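Local coordinates for extracellular solute-binding protein family 5 (Brucella melitensis, PDB 4ONY) that probably serves as the periplasmic substrate-binding component of an ABC transporter, capturing peptides or related solutes for uptake into the cell, at residues Thr301-Thr306 with Leu563-Val568; Phe34-Pro39 with Arg90-Pro95; Arg244-Phe249 with Leu587-His592. All blocks are in the same frame, centred on the assembly; numbering follows the deposited sequence.

Contact 1 (Thr301-Thr306 with Leu563-Val568)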
loop_
_atom_site.group_PDB
_atom_site.type_symbol
_atom_site.label_atom_id
_atom_site.label_comp_id
_atom_site.label_asym_id
_atom_site.label_seq_id
_atom_site.Cartn_x
_atom_site.Cartn_y
_atom_site.Cartn_z
ATOM N N THR A 301 17.892 -4.797 -8.209
ATOM C CA THR A 301 17.215 -3.658 -7.696
ATOM C C THR A 301 16.254 -3.050 -8.728
ATOM O O THR A 301 16.482 -3.138 -9.936
ATOM C CB THR A 301 18.199 -2.596 -7.271
ATOM O OG1 THR A 301 18.687 -1.968 -8.447
ATOM C CG2 THR A 301 19.347 -3.175 -6.431
ATOM N N PHE A 302 15.174 -2.463 -8.218
ATOM C CA PHE A 302 14.124 -1.881 -9.040
ATOM C C PHE A 302 13.671 -0.541 -8.455
ATOM O O PHE A 302 13.875 -0.276 -7.285
ATOM C CB PHE A 302 12.918 -2.816 -9.050
ATOM C CG PHE A 302 13.231 -4.236 -9.452
ATOM C CD1 PHE A 302 13.604 -5.159 -8.503
ATOM C CD2 PHE A 302 13.124 -4.647 -10.750
ATOM C CE1 PHE A 302 13.907 -6.460 -8.842
ATOM C CE2 PHE A 302 13.399 -5.936 -11.117
ATOM C CZ PHE A 302 13.830 -6.846 -10.154
ATOM N N GLU A 303 13.081 0.313 -9.286
ATOM C CA GLU A 303 12.477 1.518 -8.786
ATOM C C GLU A 303 11.046 1.478 -9.134
ATOM O O GLU A 303 10.643 0.759 -10.039
ATOM C CB GLU A 303 13.111 2.757 -9.406
ATOM C CG GLU A 303 14.527 2.954 -8.956
ATOM C CD GLU A 303 15.176 4.136 -9.660
ATOM O OE1 GLU A 303 15.721 3.918 -10.781
ATOM O OE2 GLU A 303 15.137 5.239 -9.078
ATOM N N LYS A 304 10.267 2.230 -8.405
ATOM C CA LYS A 304 8.843 2.262 -8.643
ATOM C C LYS A 304 8.379 3.699 -8.498
ATOM O O LYS A 304 9.032 4.498 -7.829
ATOM C CB LYS A 304 8.122 1.324 -7.677
ATOM C CG LYS A 304 8.179 1.731 -6.210
ATOM C CD LYS A 304 7.537 0.630 -5.376
ATOM C CE LYS A 304 7.563 0.922 -3.877
ATOM N NZ LYS A 304 6.486 1.869 -3.499
ATOM N N GLY A 305 7.254 4.004 -9.136
ATOM C CA GLY A 305 6.652 5.295 -9.066
ATOM C C GLY A 305 5.398 5.358 -8.194
ATOM O O GLY A 305 4.830 6.422 -8.034
ATOM N N THR A 306 4.972 4.238 -7.619
ATOM C CA THR A 306 4.025 4.278 -6.510
ATOM C C THR A 306 4.778 4.842 -5.262
ATOM O O THR A 306 6.000 4.705 -5.124
ATOM C CB THR A 306 3.459 2.896 -6.189
ATOM O OG1 THR A 306 4.540 1.987 -6.001
ATOM C CG2 THR A 306 2.585 2.417 -7.305
ATOM N N LEU A 563 13.283 3.146 1.813
ATOM C CA LEU A 563 14.285 2.570 0.922
ATOM C C LEU A 563 14.026 3.074 -0.485
ATOM O O LEU A 563 12.971 2.902 -0.976
ATOM C CB LEU A 563 14.189 1.030 0.964
ATOM C CG LEU A 563 14.721 0.408 2.252
ATOM C CD1 LEU A 563 14.535 -1.085 2.201
ATOM C CD2 LEU A 563 16.189 0.755 2.470
ATOM N N PRO A 564 15.003 3.680 -1.151
ATOM C CA PRO A 564 14.712 4.187 -2.469
ATOM C C PRO A 564 14.634 3.144 -3.615
ATOM O O PRO A 564 14.102 3.459 -4.694
ATOM C CB PRO A 564 15.871 5.138 -2.722
ATOM C CG PRO A 564 17.012 4.567 -1.936
ATOM C CD PRO A 564 16.362 4.010 -0.709
ATOM N N TYR A 565 15.125 1.924 -3.380
ATOM C CA TYR A 565 14.966 0.856 -4.345
ATOM C C TYR A 565 14.298 -0.351 -3.699
ATOM O O TYR A 565 14.517 -0.625 -2.520
ATOM C CB TYR A 565 16.343 0.442 -4.871
ATOM C CG TYR A 565 17.092 1.542 -5.597
ATOM C CD1 TYR A 565 16.913 1.733 -6.956
ATOM C CD2 TYR A 565 17.963 2.369 -4.932
ATOM C CE1 TYR A 565 17.579 2.726 -7.647
ATOM C CE2 TYR A 565 18.639 3.403 -5.608
ATOM C CZ TYR A 565 18.439 3.580 -6.975
ATOM O OH TYR A 565 19.071 4.559 -7.768
ATOM N N GLN A 566 13.603 -1.122 -4.513
ATOM C CA GLN A 566 13.100 -2.427 -4.138
ATOM C C GLN A 566 14.261 -3.394 -4.385
ATOM O O GLN A 566 15.019 -3.244 -5.363
ATOM C CB GLN A 566 11.974 -2.874 -5.054
ATOM C CG GLN A 566 10.736 -1.975 -5.103
ATOM C CD GLN A 566 9.669 -2.562 -6.043
ATOM O OE1 GLN A 566 9.907 -2.739 -7.239
ATOM N NE2 GLN A 566 8.480 -2.878 -5.484
ATOM N N TRP A 567 14.358 -4.383 -3.520
ATOM C CA TRP A 567 15.450 -5.311 -3.559
ATOM C C TRP A 567 14.937 -6.707 -3.634
ATOM O O TRP A 567 14.192 -7.125 -2.744
ATOM C CB TRP A 567 16.260 -5.165 -2.249
ATOM C CG TRP A 567 17.024 -3.906 -2.043
ATOM C CD1 TRP A 567 17.570 -3.094 -2.993
ATOM C CD2 TRP A 567 17.431 -3.388 -0.795
ATOM N NE1 TRP A 567 18.239 -2.066 -2.411
ATOM C CE2 TRP A 567 18.201 -2.231 -1.054
ATOM C CE3 TRP A 567 17.233 -3.788 0.508
ATOM C CZ2 TRP A 567 18.794 -1.482 -0.039
ATOM C CZ3 TRP A 567 17.785 -3.004 1.544
ATOM C CH2 TRP A 567 18.553 -1.871 1.260
ATOM N N VAL A 568 15.383 -7.448 -4.641
ATOM C CA VAL A 568 15.074 -8.881 -4.769
ATOM C C VAL A 568 16.329 -9.638 -5.187
ATOM O O VAL A 568 16.928 -9.351 -6.230
ATOM C CB VAL A 568 13.965 -9.174 -5.815
ATOM C CG1 VAL A 568 13.636 -10.652 -5.812
ATOM C CG2 VAL A 568 12.698 -8.359 -5.541
HETATM O O HOH W 1 18.385 4.717 -10.356
HETATM O O HOH W 2 11.721 3.192 -5.952
#

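Contact 2 (Phe34-Pro39 with Arg90-Pro95)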
loop_
_atom_site.group_PDB
_atom_site.type_symbol
_atom_site.label_atom_id
_atom_site.label_comp_id
_atom_site.label_asym_id
_atom_site.label_seq_id
_atom_site.Cartn_x
_atom_site.Cartn_y
_atom_site.Cartn_z
ATOM N N PHE A 34 0.216 -6.403 -21.818
ATOM C CA PHE A 34 0.605 -5.321 -20.908
ATOM C C PHE A 34 2.073 -4.998 -21.209
ATOM O O PHE A 34 2.871 -5.887 -21.502
ATOM C CB PHE A 34 0.377 -5.723 -19.428
ATOM C CG PHE A 34 -1.056 -5.686 -18.974
ATOM C CD1 PHE A 34 -2.102 -5.499 -19.859
ATOM C CD2 PHE A 34 -1.370 -5.938 -17.633
ATOM C CE1 PHE A 34 -3.398 -5.484 -19.419
ATOM C CE2 PHE A 34 -2.663 -5.922 -17.186
ATOM C CZ PHE A 34 -3.688 -5.709 -18.082
ATOM N N PRO A 35 2.436 -3.705 -21.155
ATOM C CA PRO A 35 3.714 -3.291 -21.653
ATOM C C PRO A 35 4.914 -3.736 -20.786
ATOM O O PRO A 35 6.074 -3.662 -21.259
ATOM C CB PRO A 35 3.594 -1.759 -21.719
ATOM C CG PRO A 35 2.612 -1.422 -20.690
ATOM C CD PRO A 35 1.630 -2.560 -20.708
ATOM N N TYR A 36 4.668 -4.302 -19.618
ATOM C CA TYR A 36 5.745 -4.792 -18.766
ATOM C C TYR A 36 5.949 -6.335 -18.729
ATOM O O TYR A 36 6.636 -6.849 -17.823
ATOM C CB TYR A 36 5.551 -4.274 -17.345
ATOM C CG TYR A 36 4.213 -4.576 -16.678
ATOM C CD1 TYR A 36 3.110 -3.763 -16.909
ATOM C CD2 TYR A 36 4.052 -5.684 -15.848
ATOM C CE1 TYR A 36 1.892 -4.013 -16.289
ATOM C CE2 TYR A 36 2.844 -5.945 -15.238
ATOM C CZ TYR A 36 1.772 -5.115 -15.455
ATOM O OH TYR A 36 0.579 -5.295 -14.843
ATOM N N THR A 37 5.376 -7.047 -19.698
ATOM C CA THR A 37 5.616 -8.443 -19.857
ATOM C C THR A 37 6.437 -8.738 -21.102
ATOM O O THR A 37 6.481 -7.964 -22.061
ATOM C CB THR A 37 4.301 -9.251 -20.000
ATOM O OG1 THR A 37 3.714 -9.046 -21.311
ATOM C CG2 THR A 37 3.327 -8.919 -18.890
ATOM N N ASN A 38 7.035 -9.914 -21.092
ATOM C CA ASN A 38 7.751 -10.439 -22.234
ATOM C C ASN A 38 6.732 -11.276 -22.969
ATOM O O ASN A 38 6.276 -12.291 -22.447
ATOM C CB ASN A 38 8.926 -11.276 -21.755
ATOM C CG ASN A 38 9.592 -12.072 -22.870
ATOM O OD1 ASN A 38 9.179 -12.045 -24.030
ATOM N ND2 ASN A 38 10.625 -12.808 -22.501
ATOM N N PRO A 39 6.316 -10.834 -24.155
ATOM C CA PRO A 39 5.279 -11.589 -24.854
ATOM C C PRO A 39 5.685 -13.026 -25.266
ATOM O O PRO A 39 4.841 -13.772 -25.697
ATOM C CB PRO A 39 5.009 -10.744 -26.106
ATOM C CG PRO A 39 6.257 -9.972 -26.343
ATOM C CD PRO A 39 6.929 -9.798 -24.998
ATOM N N ARG A 90 -6.352 -5.309 -12.990
ATOM C CA ARG A 90 -5.635 -4.069 -12.796
ATOM C C ARG A 90 -4.276 -4.069 -13.536
ATOM O O ARG A 90 -3.478 -4.996 -13.357
ATOM C CB ARG A 90 -5.421 -3.960 -11.298
ATOM C CG ARG A 90 -4.712 -2.724 -10.850
ATOM C CD ARG A 90 -5.725 -1.716 -10.462
ATOM N NE ARG A 90 -5.093 -0.543 -9.906
ATOM C CZ ARG A 90 -5.222 -0.139 -8.658
ATOM N NH1 ARG A 90 -5.937 -0.821 -7.803
ATOM N NH2 ARG A 90 -4.642 0.975 -8.259
ATOM N N SER A 91 -3.995 -3.073 -14.370
ATOM C CA SER A 91 -2.633 -2.903 -14.864
ATOM C C SER A 91 -1.729 -2.329 -13.771
ATOM O O SER A 91 -2.064 -1.333 -13.142
ATOM C CB SER A 91 -2.544 -1.958 -16.055
ATOM O OG SER A 91 -1.176 -1.631 -16.348
ATOM N N ARG A 92 -0.532 -2.864 -13.641
ATOM C CA ARG A 92 0.412 -2.340 -12.647
ATOM C C ARG A 92 1.371 -1.294 -13.206
ATOM O O ARG A 92 2.369 -0.970 -12.574
ATOM C CB ARG A 92 1.141 -3.510 -11.997
ATOM C CG ARG A 92 0.189 -4.485 -11.300
ATOM C CD ARG A 92 -0.537 -3.800 -10.135
ATOM N NE ARG A 92 -1.596 -4.631 -9.547
ATOM C CZ ARG A 92 -2.390 -4.276 -8.542
ATOM N NH1 ARG A 92 -2.333 -3.070 -7.996
ATOM N NH2 ARG A 92 -3.267 -5.136 -8.073
ATOM N N ASP A 93 1.056 -0.768 -14.404
ATOM C CA ASP A 93 1.801 0.316 -14.984
ATOM C C ASP A 93 1.018 1.602 -15.051
ATOM O O ASP A 93 1.477 2.544 -15.688
ATOM C CB ASP A 93 2.268 -0.057 -16.400
ATOM C CG ASP A 93 3.433 0.785 -16.887
ATOM O OD1 ASP A 93 4.276 1.213 -16.102
ATOM O OD2 ASP A 93 3.537 0.989 -18.111
ATOM N N GLU A 94 -0.156 1.649 -14.460
ATOM C CA GLU A 94 -0.988 2.853 -14.436
ATOM C C GLU A 94 -1.499 3.111 -13.024
ATOM O O GLU A 94 -1.578 2.196 -12.249
ATOM C CB GLU A 94 -2.205 2.708 -15.387
ATOM C CG GLU A 94 -1.801 2.435 -16.818
ATOM C CD GLU A 94 -2.994 2.299 -17.764
ATOM O OE1 GLU A 94 -3.828 3.258 -17.787
ATOM O OE2 GLU A 94 -3.043 1.238 -18.475
ATOM N N PRO A 95 -1.858 4.364 -12.703
ATOM C CA PRO A 95 -2.360 4.625 -11.362
ATOM C C PRO A 95 -3.578 3.761 -10.940
ATOM O O PRO A 95 -3.539 3.129 -9.873
ATOM C CB PRO A 95 -2.740 6.110 -11.411
ATOM C CG PRO A 95 -1.808 6.696 -12.455
ATOM C CD PRO A 95 -1.725 5.603 -13.501
#

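Contact 3 (Arg244-Phe249 with Leu587-His592)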
loop_
_atom_site.group_PDB
_atom_site.type_symbol
_atom_site.label_atom_id
_atom_site.label_comp_id
_atom_site.label_asym_id
_atom_site.label_seq_id
_atom_site.Cartn_x
_atom_site.Cartn_y
_atom_site.Cartn_z
ATOM N N ARG A 244 -1.069 -12.131 -21.668
ATOM C CA ARG A 244 0.091 -12.475 -22.442
ATOM C C ARG A 244 1.409 -12.117 -21.697
ATOM O O ARG A 244 1.555 -11.003 -21.255
ATOM C CB ARG A 244 0.032 -11.791 -23.785
ATOM C CG ARG A 244 1.218 -12.179 -24.641
ATOM C CD ARG A 244 0.875 -12.193 -26.101
ATOM N NE ARG A 244 2.013 -12.744 -26.859
ATOM C CZ ARG A 244 2.182 -12.603 -28.169
ATOM N NH1 ARG A 244 1.300 -11.905 -28.892
ATOM N NH2 ARG A 244 3.247 -13.146 -28.757
ATOM N N GLY A 245 2.316 -13.093 -21.566
ATOM C CA GLY A 245 3.544 -13.001 -20.736
ATOM C C GLY A 245 3.390 -13.099 -19.212
ATOM O O GLY A 245 4.339 -12.816 -18.464
ATOM N N PHE A 246 2.205 -13.505 -18.738
ATOM C CA PHE A 246 1.989 -13.822 -17.347
ATOM C C PHE A 246 1.847 -15.354 -17.213
ATOM O O PHE A 246 1.711 -16.077 -18.204
ATOM C CB PHE A 246 0.689 -13.172 -16.834
ATOM C CG PHE A 246 0.744 -11.650 -16.665
ATOM C CD1 PHE A 246 1.521 -11.084 -15.700
ATOM C CD2 PHE A 246 -0.047 -10.822 -17.447
ATOM C CE1 PHE A 246 1.569 -9.698 -15.528
ATOM C CE2 PHE A 246 -0.033 -9.442 -17.270
ATOM C CZ PHE A 246 0.769 -8.872 -16.292
ATOM N N ASN A 247 1.873 -15.830 -15.981
ATOM C CA ASN A 247 1.626 -17.232 -15.679
ATOM C C ASN A 247 2.633 -18.140 -16.343
ATOM O O ASN A 247 2.278 -19.154 -16.909
ATOM C CB ASN A 247 0.194 -17.620 -16.105
ATOM C CG ASN A 247 -0.836 -16.644 -15.581
ATOM O OD1 ASN A 247 -0.792 -16.244 -14.412
ATOM N ND2 ASN A 247 -1.787 -16.273 -16.429
ATOM N N ASN A 248 3.896 -17.748 -16.266
ATOM C CA ASN A 248 4.931 -18.422 -16.996
ATOM C C ASN A 248 5.450 -19.677 -16.284
ATOM O O ASN A 248 5.890 -20.624 -16.935
ATOM C CB ASN A 248 6.091 -17.465 -17.295
ATOM C CG ASN A 248 5.640 -16.214 -18.029
ATOM O OD1 ASN A 248 4.945 -16.270 -19.065
ATOM N ND2 ASN A 248 6.026 -15.061 -17.498
ATOM N N PHE A 249 5.442 -19.667 -14.965
ATOM C CA PHE A 249 5.860 -20.835 -14.210
ATOM C C PHE A 249 4.790 -21.907 -14.341
ATOM O O PHE A 249 3.604 -21.605 -14.251
ATOM C CB PHE A 249 6.109 -20.480 -12.750
ATOM C CG PHE A 249 7.164 -19.422 -12.563
ATOM C CD1 PHE A 249 8.495 -19.722 -12.814
ATOM C CD2 PHE A 249 6.819 -18.136 -12.161
ATOM C CE1 PHE A 249 9.481 -18.769 -12.674
ATOM C CE2 PHE A 249 7.784 -17.190 -12.012
ATOM C CZ PHE A 249 9.129 -17.501 -12.274
ATOM N N LEU A 587 6.251 -10.169 -10.022
ATOM C CA LEU A 587 6.588 -11.580 -10.050
ATOM C C LEU A 587 5.799 -12.390 -11.057
ATOM O O LEU A 587 6.348 -13.339 -11.641
ATOM C CB LEU A 587 6.424 -12.218 -8.670
ATOM C CG LEU A 587 7.333 -11.692 -7.573
ATOM C CD1 LEU A 587 7.191 -12.580 -6.351
ATOM C CD2 LEU A 587 8.799 -11.670 -8.049
ATOM N N PRO A 588 4.488 -12.071 -11.259
ATOM C CA PRO A 588 3.721 -12.848 -12.227
ATOM C C PRO A 588 4.229 -12.747 -13.684
ATOM O O PRO A 588 3.817 -13.542 -14.508
ATOM C CB PRO A 588 2.309 -12.252 -12.129
ATOM C CG PRO A 588 2.235 -11.720 -10.749
ATOM C CD PRO A 588 3.621 -11.202 -10.447
ATOM N N ALA A 589 5.068 -11.749 -13.988
ATOM C CA ALA A 589 5.689 -11.632 -15.285
ATOM C C ALA A 589 7.085 -12.285 -15.347
ATOM O O ALA A 589 7.737 -12.295 -16.420
ATOM C CB ALA A 589 5.784 -10.171 -15.636
ATOM N N TRP A 590 7.565 -12.838 -14.228
ATOM C CA TRP A 590 8.874 -13.495 -14.229
ATOM C C TRP A 590 8.742 -14.919 -14.822
ATOM O O TRP A 590 7.605 -15.439 -15.005
ATOM C CB TRP A 590 9.467 -13.524 -12.798
ATOM C CG TRP A 590 9.831 -12.122 -12.303
ATOM C CD1 TRP A 590 9.302 -10.953 -12.736
ATOM C CD2 TRP A 590 10.788 -11.785 -11.304
ATOM N NE1 TRP A 590 9.854 -9.897 -12.055
ATOM C CE2 TRP A 590 10.771 -10.381 -11.167
ATOM C CE3 TRP A 590 11.644 -12.529 -10.492
ATOM C CZ2 TRP A 590 11.601 -9.710 -10.287
ATOM C CZ3 TRP A 590 12.451 -11.866 -9.583
ATOM C CH2 TRP A 590 12.440 -10.471 -9.500
ATOM N N TRP A 591 9.878 -15.531 -15.102
ATOM C CA TRP A 591 9.927 -16.867 -15.720
ATOM C C TRP A 591 11.174 -17.630 -15.307
ATOM O O TRP A 591 12.071 -17.110 -14.610
ATOM C CB TRP A 591 9.802 -16.779 -17.261
ATOM C CG TRP A 591 10.945 -16.122 -17.978
ATOM C CD1 TRP A 591 12.097 -16.722 -18.382
ATOM C CD2 TRP A 591 11.060 -14.755 -18.363
ATOM N NE1 TRP A 591 12.911 -15.833 -18.999
ATOM C CE2 TRP A 591 12.306 -14.605 -19.003
ATOM C CE3 TRP A 591 10.243 -13.635 -18.221
ATOM C CZ2 TRP A 591 12.736 -13.379 -19.542
ATOM C CZ3 TRP A 591 10.687 -12.399 -18.745
ATOM C CH2 TRP A 591 11.913 -12.292 -19.388
ATOM N N HIS A 592 11.203 -18.893 -15.695
ATOM C CA HIS A 592 12.322 -19.761 -15.445
ATOM C C HIS A 592 13.123 -19.839 -16.725
ATOM O O HIS A 592 12.543 -19.968 -17.806
ATOM C CB HIS A 592 11.805 -21.133 -15.041
ATOM C CG HIS A 592 12.832 -21.992 -14.388
ATOM N ND1 HIS A 592 13.925 -22.499 -15.058
ATOM C CD2 HIS A 592 12.935 -22.434 -13.119
ATOM C CE1 HIS A 592 14.641 -23.244 -14.236
ATOM N NE2 HIS A 592 14.062 -23.219 -13.054
HETATM O O HOH W 3 6.719 -11.610 -18.934
HETATM O O HOH W 4 5.028 -15.949 -14.380
HETATM O O HOH W 5 8.889 -20.311 -17.072
#

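Contact 1 (Thr301-Thr306 with Leu563-Val568)
Phe302 and Gln566 form an antiparallel hydrogen-bonded pair, with Phe302 N to Gln566 O at 3.0 Å and Gln566 N to Phe302 O at 2.9 Å; next to it Thr301 and Trp567 make a non-hydrogen-bonded pair. Phe302 and Gln566 put their side chains on the same face of the sheet. Phe302 CG stands anti to the carbonyl carbon (chi1 -53°), and the ring beyond it brings CE1 to 4.0 Å from Val568 CG2, an apolar contact that suits these two buried residues. The Gln566 amide oxygen OE1 approaches Phe302 CB at 3.5 Å while accepting a hydrogen bond from the backbone N of Tyr585. A long, flexible amide fits here: its methylenes lie near Phe302 CB and Lys304 CD while its polar end meets a backbone N-H. Lys304 crosses Gln566 at about a right angle, CD lying 3.6 Å from Gln566 NE2, and its chain bends at chi4, where NZ donates to Thr306 OG1 at 3.2 Å. On the opposite face, Thr301 CG2 meets the Trp567 indole near CD1. Beyond the paired residues, Glu303 and Tyr565 lie side by side and point the same way, Glu303 CG touching Tyr565 CE1 at 3.3 Å, with carboxylate and ring planes 46° apart. One water joins their polar ends, donating to Glu303 OE1 and lying in the ring plane beside Tyr565 OH; a second links Lys304 N to Pro564 O. Strand 566-571 is the middle of a three-stranded antiparallel sheet, flanked by strands 297-302 and 274-277. Helix 280-285 packs on the Thr301 and Trp567 face, with Trp283 stacked on Trp567, whereas His576 meets Phe302 edge-to-face.

Contact 2 (Phe34-Pro39 with Arg90-Pro95)
The ST turn begun by Ser91 meets the type I beta turn Phe34-Thr37, Tyr36 reaching from one to the other. Ser91 OG accepts from Asp93 N at 3.1 Å, closing the ST turn, within which Arg92 N faces the tyrosine. Arg92 N donates to Tyr36 OH at 2.9 Å in a fairly straight bond (161° at the hydrogen), the one hydrogen bond between the two segments. Tyr36 CG sits between its own backbone N and carbonyl carbon (chi1 55°), which sends the ring toward 90-95. Tyrosine suits this position because its long ring carries a hydroxyl to the turn; Ser91 OG lies in plane at the ring edge, while Asp93 CB comes obliquely to 3.8 Å from Tyr36 CD1. The Asp93 side chain slides past the ring in the opposite direction, bringing OD2 to 3.6 Å from Pro35 CG, while OD1 accepts from Leu582 N. Ser91 CB rests over one face of the buried Phe34 ring, 4.1 Å from CE2; a small residue fits there. Two separate loops thus meet turn against turn, and the ST turn forms part of the loop joining the paired antiparallel strands 88-90 and 97-108, a hairpin connection.

Contact 3 (Arg244-Phe249 with Leu587-His592)
The Phe246 ring turns its edge to Pro588, whose carbonyl C and O lie near the ring plane, and the Phe249 ring has Leu587 O at its edge; one face of the Trp590 indole carries Leu587 CD2 over its centre. The rings belong to a junction between the loop joining strands 226-231 and 251-257 of the four-stranded mixed sheet and a 3-10 turn, 587-589, that leads into the short strand 591-592. Pro588 suits this tight turn, and its CB packs against Phe246 CD1 at 3.8 Å. Phe249 is the more extensively engaged ring: Phe249 CE1 comes within 3.3 Å of Trp591 C, and Phe249 CZ lies 4.0 Å from Trp590 CB, the far end of the ring set obliquely against the backbone as it straightens into the strand. Gly245 adopts a positive phi (75°), a conformation easiest for a residue lacking CB, and Phe246 CA sends its C-H toward Pro588 O. Between the two phenylalanines stands Asn248, an amide able to donate and accept at once, with OD1 accepting from Lys43 NZ. One water accepts from Asn248 N and donates to both Pro588 O and Trp590 O; another bridges Gly245 O and Ala589 O, so these carbonyls each have a water donor. Asn248 CG is anti to the carbonyl carbon (chi1 -55°), and from it ND2 donates to Gly245 O at 3.0 Å and, with an N-H...O angle of 168°, to Trp590 O at 3.0 Å, standing above both carbonyl planes.

In the fold
Along the chain contact 2 closes first, and contact 3 then spans contact 1 in sequence. Contacts 2 and 3 are neighbours, their centres 12 Å apart, and Thr37 and Pro39 reach Arg244 through probable hydrogen bonds. Contact 1 lies about 20 Å from contact 3 centre to centre, yet Phe302 and Val568 touch the Trp590 indole. The C-terminal region thus visits all three: it supplies strand 566-571 and segment 587-592, while Leu582 and Ser583 bond to 90-95. At contact 1 the chain passes twice between the three-stranded sheet and the six-stranded sheet, consistent with the two-strand hinge between lobes of family 5 solute-binding proteins.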